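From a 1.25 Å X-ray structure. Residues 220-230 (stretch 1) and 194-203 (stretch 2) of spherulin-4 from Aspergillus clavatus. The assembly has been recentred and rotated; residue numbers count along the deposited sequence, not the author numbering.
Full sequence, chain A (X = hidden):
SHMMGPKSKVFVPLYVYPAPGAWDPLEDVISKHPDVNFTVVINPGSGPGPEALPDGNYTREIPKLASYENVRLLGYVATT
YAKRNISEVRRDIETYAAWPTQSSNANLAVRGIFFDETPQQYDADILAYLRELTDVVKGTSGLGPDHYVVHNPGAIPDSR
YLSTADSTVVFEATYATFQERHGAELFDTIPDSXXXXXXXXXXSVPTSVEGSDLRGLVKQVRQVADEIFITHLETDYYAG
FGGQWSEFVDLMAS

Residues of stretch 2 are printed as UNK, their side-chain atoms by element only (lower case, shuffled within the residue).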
# COMPACT_ATOMS: atom_id res chain seq x y z
N GLN A 220 -2.74 -8.51 -16.90
CA GLN A 220 -3.14 -9.72 -16.19
C GLN A 220 -3.45 -9.40 -14.73
O GLN A 220 -4.43 -9.90 -14.17
CB GLN A 220 -2.05 -10.79 -16.25
CG GLN A 220 -1.86 -11.40 -17.61
CD GLN A 220 -0.52 -12.08 -17.73
OE1 GLN A 220 -0.05 -12.73 -16.78
NE2 GLN A 220 0.11 -11.94 -18.88
N VAL A 221 -2.62 -8.58 -14.09
CA VAL A 221 -2.82 -8.28 -12.68
C VAL A 221 -4.00 -7.33 -12.48
O VAL A 221 -4.75 -7.48 -11.52
CB VAL A 221 -1.50 -7.77 -12.03
CG1 VAL A 221 -1.68 -7.53 -10.55
CG2 VAL A 221 -0.37 -8.79 -12.24
N ARG A 222 -4.18 -6.37 -13.38
CA ARG A 222 -5.32 -5.46 -13.29
C ARG A 222 -6.64 -6.21 -13.24
O ARG A 222 -7.60 -5.74 -12.63
CB ARG A 222 -5.30 -4.44 -14.44
CG ARG A 222 -4.34 -3.28 -14.18
CD ARG A 222 -4.16 -2.36 -15.35
NE ARG A 222 -5.41 -1.75 -15.76
CZ ARG A 222 -5.48 -0.73 -16.60
NH1 ARG A 222 -4.38 -0.17 -17.09
NH2 ARG A 222 -6.67 -0.27 -16.96
N GLN A 223 -6.72 -7.36 -13.89
CA GLN A 223 -7.97 -8.08 -13.89
C GLN A 223 -8.38 -8.54 -12.49
O GLN A 223 -9.58 -8.64 -12.21
CB GLN A 223 -7.87 -9.29 -14.79
CG GLN A 223 -9.21 -9.98 -15.03
CD GLN A 223 -9.11 -11.11 -16.05
OE1 GLN A 223 -8.07 -11.77 -16.16
NE2 GLN A 223 -10.19 -11.32 -16.80
N VAL A 224 -7.39 -8.82 -11.65
CA VAL A 224 -7.64 -9.50 -10.38
C VAL A 224 -7.36 -8.67 -9.14
O VAL A 224 -7.77 -9.07 -8.05
CB VAL A 224 -6.86 -10.84 -10.29
CG1 VAL A 224 -7.36 -11.81 -11.32
CG2 VAL A 224 -5.38 -10.64 -10.44
N ALA A 225 -6.69 -7.52 -9.28
CA ALA A 225 -6.31 -6.72 -8.11
C ALA A 225 -6.48 -5.24 -8.40
O ALA A 225 -5.96 -4.73 -9.40
CB ALA A 225 -4.88 -7.00 -7.71
N ASP A 226 -7.20 -4.55 -7.54
CA ASP A 226 -7.49 -3.13 -7.74
C ASP A 226 -6.36 -2.22 -7.27
O ASP A 226 -6.43 -1.02 -7.51
CB ASP A 226 -8.78 -2.76 -7.01
CG ASP A 226 -9.29 -1.38 -7.36
OD1 ASP A 226 -9.52 -1.12 -8.57
OD2 ASP A 226 -9.51 -0.57 -6.43
N GLU A 227 -5.34 -2.76 -6.61
CA GLU A 227 -4.14 -1.99 -6.27
C GLU A 227 -2.93 -2.84 -6.58
O GLU A 227 -2.94 -4.02 -6.26
CB GLU A 227 -4.13 -1.54 -4.80
CG GLU A 227 -5.49 -1.05 -4.32
CD GLU A 227 -5.46 -0.01 -3.23
OE1 GLU A 227 -4.45 0.73 -3.12
OE2 GLU A 227 -6.46 0.08 -2.49
N ILE A 228 -1.92 -2.25 -7.22
CA ILE A 228 -0.80 -3.02 -7.75
C ILE A 228 0.52 -2.25 -7.58
O ILE A 228 0.58 -1.06 -7.88
CB ILE A 228 -0.99 -3.28 -9.25
CG1 ILE A 228 -2.31 -4.01 -9.50
CG2 ILE A 228 0.19 -4.06 -9.81
CD1 ILE A 228 -2.66 -4.14 -10.96
N PHE A 229 1.55 -2.97 -7.14
CA PHE A 229 2.93 -2.49 -7.21
C PHE A 229 3.73 -3.55 -7.94
O PHE A 229 3.68 -4.73 -7.58
CB PHE A 229 3.51 -2.31 -5.82
CG PHE A 229 4.92 -1.77 -5.81
CD1 PHE A 229 5.21 -0.52 -6.33
CD2 PHE A 229 5.96 -2.50 -5.23
CE1 PHE A 229 6.52 -0.03 -6.30
CE2 PHE A 229 7.26 -2.01 -5.20
CZ PHE A 229 7.53 -0.78 -5.73
N ILE A 230 4.46 -3.14 -8.98
CA ILE A 230 5.36 -4.03 -9.72
C ILE A 230 6.70 -3.33 -9.81
O ILE A 230 6.76 -2.15 -10.15
CB ILE A 230 4.82 -4.32 -11.13
CG1 ILE A 230 3.58 -5.20 -11.02
CG2 ILE A 230 5.89 -5.02 -11.98
CD1 ILE A 230 2.80 -5.36 -12.33
N UNK A 194 -13.52 -10.02 -4.28
CA UNK A 194 -13.65 -9.20 -5.48
C UNK A 194 -12.35 -8.45 -5.64
O UNK A 194 -11.69 -8.12 -4.64
c UNK A 194 -16.11 -7.66 -7.46
c UNK A 194 -15.00 -5.86 -8.05
n UNK A 194 -16.00 -6.66 -8.38
c UNK A 194 -15.14 -7.45 -6.53
n UNK A 194 -14.47 -6.32 -6.93
c UNK A 194 -14.80 -8.21 -5.29
N UNK A 195 -11.97 -8.16 -6.88
CA UNK A 195 -10.73 -7.46 -7.14
C UNK A 195 -10.61 -6.15 -6.36
O UNK A 195 -9.50 -5.76 -6.00
c UNK A 195 -11.57 -6.27 -9.27
c UNK A 195 -10.53 -7.19 -8.65
c UNK A 195 -11.32 -6.01 -10.75
n UNK A 195 -10.71 -3.28 -10.20
n UNK A 195 -10.04 -5.34 -11.02
c UNK A 195 -9.79 -4.05 -10.77
n UNK A 195 -8.61 -3.53 -11.08
N UNK A 196 -11.73 -5.47 -6.10
CA UNK A 196 -11.70 -4.20 -5.37
C UNK A 196 -11.17 -4.34 -3.95
O UNK A 196 -10.78 -3.36 -3.35
o UNK A 196 -14.75 -2.64 -6.77
c UNK A 196 -13.09 -3.56 -5.33
o UNK A 196 -12.77 -3.05 -7.64
c UNK A 196 -13.56 -3.05 -6.68
N UNK A 197 -11.17 -5.55 -3.43
CA UNK A 197 -10.67 -5.84 -2.09
C UNK A 197 -9.18 -6.17 -2.03
O UNK A 197 -8.66 -6.36 -0.94
c UNK A 197 -13.62 -7.95 -0.86
c UNK A 197 -12.91 -6.75 -1.39
n UNK A 197 -14.09 -7.88 0.37
c UNK A 197 -11.44 -7.01 -1.51
o UNK A 197 -13.71 -8.96 -1.54
N UNK A 198 -8.53 -6.31 -3.19
CA UNK A 198 -7.25 -7.00 -3.27
C UNK A 198 -6.14 -6.15 -3.84
O UNK A 198 -6.34 -5.35 -4.77
c UNK A 198 -8.58 -10.36 -4.73
c UNK A 198 -7.40 -8.25 -4.14
c UNK A 198 -8.53 -9.20 -3.75
c UNK A 198 -8.39 -9.69 -2.32
N UNK A 199 -4.95 -6.36 -3.29
CA UNK A 199 -3.73 -5.72 -3.75
C UNK A 199 -2.69 -6.78 -4.05
O UNK A 199 -2.61 -7.81 -3.37
s UNK A 199 -1.64 -3.98 -3.03
c UNK A 199 -3.21 -4.75 -2.69
N UNK A 200 -1.88 -6.51 -5.06
CA UNK A 200 -0.79 -7.38 -5.46
C UNK A 200 0.51 -6.60 -5.50
O UNK A 200 0.58 -5.54 -6.11
c UNK A 200 -1.04 -7.98 -6.82
N UNK A 201 1.54 -7.17 -4.88
CA UNK A 201 2.88 -6.62 -4.86
C UNK A 201 3.82 -7.66 -5.46
O UNK A 201 4.01 -8.75 -4.90
c UNK A 201 4.78 -5.91 -3.37
c UNK A 201 3.30 -6.30 -3.43
c UNK A 201 2.46 -5.17 -2.86
N UNK A 202 4.42 -7.32 -6.60
CA UNK A 202 5.30 -8.22 -7.31
C UNK A 202 6.63 -7.52 -7.50
O UNK A 202 6.72 -6.54 -8.22
c UNK A 202 3.32 -9.18 -8.56
c UNK A 202 4.74 -8.62 -8.69
c UNK A 202 2.61 -9.31 -9.91
c UNK A 202 5.65 -9.65 -9.36
N UNK A 203 7.67 -8.03 -6.85
CA UNK A 203 9.00 -7.47 -6.99
C UNK A 203 9.90 -8.46 -7.71
O UNK A 203 9.46 -9.55 -8.10
c UNK A 203 8.85 -8.29 -3.46
n UNK A 203 10.40 -9.24 -4.67
n UNK A 203 9.26 -9.45 -2.86
c UNK A 203 9.56 -7.06 -5.63
c UNK A 203 9.57 -8.15 -4.60
c UNK A 203 10.19 -10.01 -3.61
O HOH W 1 -12.56 -0.59 -8.90

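Position 194 carries one carbon followed by a five-membered ring of three carbons and two nitrogens, and it does not touch stretch 1. This is His 194, whose ND1 accepts a hydrogen bond from the backbone N of position 196 (3.0 Å).

Position 195 has a chain of three carbons and a nitrogen, then a carbon bearing two more nitrogens, a guanidinium. The chain nitrogen and one terminal nitrogen lie 3.0 and 2.9 Å from Arg 222 O, the other terminal nitrogen lies 3.0 Å from Asp 226 OD1, and Ala 225 C and Asp 226 CA lie over one face of the group; this is Arg 195. NE and NH2 of Arg 195 both donate to Arg 222 O, so a single carbonyl of the helix receives two bonds, and NH1 forms a salt bridge with Asp 226 OD1.

At position 196 two carbons end in two oxygens, a carboxylate, one oxygen of which comes within 3.9 Å of Asp 226 OD1. Such a group could be Asp only, since Glu needs a third carbon. Water 1 donates to both oxygens (2.8 Å from its O to Asp 196 OD1, 3.1 Å to Asp 226 OD1), bridging the like charges.

Position 197 shows three carbons, the third carrying one oxygen and one nitrogen, and leaves stretch 1 untouched: Gln 197. Its OE1 accepts a bond from His 194 N (2.9 Å).

Four carbons forked at the second, one branch tip 3.7 Å from Val 224 O, identify position 198 as Leu 198; the tip is CD1. Position 199, one carbon and one sulfur, the sulfur 3.9 Å from Glu 227 CB, is Cys 199.

A lone carbon, packed against Val 221 CG1 (3.8 Å) and Ala 225 CB (4.1 Å), marks position 200 as Ala 200. Three carbons branching at the first, one of them meeting the edge of the Phe 229 ring at CD2 (4.1 Å), make position 201 Val 201; the carbon is CG1.

Position 202 has four carbons, forked at the first with one arm two carbons long, whose tip reaches Val 221 CG2 (3.8 Å): Ile 202, the tip being CD1. Position 203, one carbon plus a ring of three carbons and two nitrogens, its side chain beyond contact distance of stretch 1, is His 203.

The contact joins two parallel strands through alternating bonds: Ala 200 N to Glu 227 O (3.0 Å), Phe 229 N to Ala 200 O (2.9 Å) and Ile 202 N to Phe 229 O (2.9 Å). Ala 200 and Ile 202 share a sheet face on which Val 221 of the helix packs, and Arg 195 fastens the turn leading into strand 227-230 through carbonyl and carboxylate together.

Stretch 2, residues 194-203: HRDQLCAVIH
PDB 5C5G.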